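Local coordinates for phage-like element PBSX protein XepA (Bacillus subtilis, PDB 6IA5), which belongs to the lytic cassette of the PBSX prophage and assembles as a pentamer, although it does not seem to take part in host cell lysis, at the interface of chains A and B. Coordinates in Å, arbitrary orientation; residue numbers count along the deposited sequence, not the author numbering. Chains: chain A/B, Phage-like element PBSX protein XepA.

The interface of chains A and B. Residues chain A 200, 278; chain B 254-255.
A:His200 and A:Val278, both with extended strand backbones, meet a loop of chain B in which B:Lys254 is followed by B:Gly255 with a positive phi of 98°, a value that glycine adopts easily. The main contact is aliphatic carbon on an aromatic face. CE of B:Lys254 lies 3.9 Å from the centroid of the A:His200 imidazole and is displaced toward the rim, where its nearest atom is CG of A:His200 at 3.7 Å; the geometry is that of a CH-pi contact. With CG anti to the backbone N (chi1 -173°), the histidine ring reaches across to the lysine. The lysine chain is extended through chi2 and bent at chi3, which sets CE over the ring; a second bend at chi4 directs NZ. Its side-chain amine NZ remains 4.5 Å from ND1 of A:His200, so the two polar groups are near without touching; a positive charge on the lysine would probably make protonation of the nearby histidine somewhat less favourable. Beside CG, ring carbon CD2 of A:His200 is 3.8 Å from CB of B:Lys254, extending the contact back toward the root of the lysine chain. A:Val278 divides its two methyls between the partners: CG1 stands 3.9 Å from CA of B:Gly255, whereas CG2 faces the lysine stem, 4.1 Å from CD of B:Lys254. These are loose van der Waals contacts, and the patch hides 133 Å² in all. On chain A it lies at the start of strand 200-207 and the end of strand 271-278, next to the C-terminus; on chain B it lies in the loop between strands 247-252 and 258-267, forming part of a subunit interface within the pentamer.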
# COMPACT_ATOMS: atom_id res chain seq x y z
N HIS A 200 -11.46 0.84 29.80
CA HIS A 200 -11.18 0.21 31.08
C HIS A 200 -10.09 1.00 31.79
O HIS A 200 -9.17 1.51 31.15
CB HIS A 200 -10.82 -1.28 30.87
CG HIS A 200 -10.69 -2.03 32.15
ND1 HIS A 200 -11.80 -2.54 32.82
CD2 HIS A 200 -9.61 -2.36 32.89
CE1 HIS A 200 -11.39 -3.14 33.93
NE2 HIS A 200 -10.05 -3.03 34.00
N VAL A 278 -6.98 1.44 29.38
CA VAL A 278 -6.79 0.56 28.25
C VAL A 278 -8.05 0.63 27.39
O VAL A 278 -9.17 0.72 27.92
CB VAL A 278 -6.49 -0.88 28.71
CG1 VAL A 278 -5.30 -0.93 29.66
CG2 VAL A 278 -7.69 -1.47 29.42
N LYS B 254 -6.33 -6.87 32.33
CA LYS B 254 -6.39 -5.56 31.68
C LYS B 254 -6.01 -4.48 32.69
O LYS B 254 -6.58 -4.41 33.76
CB LYS B 254 -7.80 -5.24 31.17
CG LYS B 254 -8.16 -5.76 29.79
CD LYS B 254 -9.45 -5.18 29.25
CE LYS B 254 -10.62 -5.13 30.22
NZ LYS B 254 -11.00 -6.48 30.70
N GLY B 255 -5.03 -3.65 32.34
CA GLY B 255 -4.67 -2.53 33.18
C GLY B 255 -3.46 -2.78 34.08
O GLY B 255 -2.90 -1.83 34.62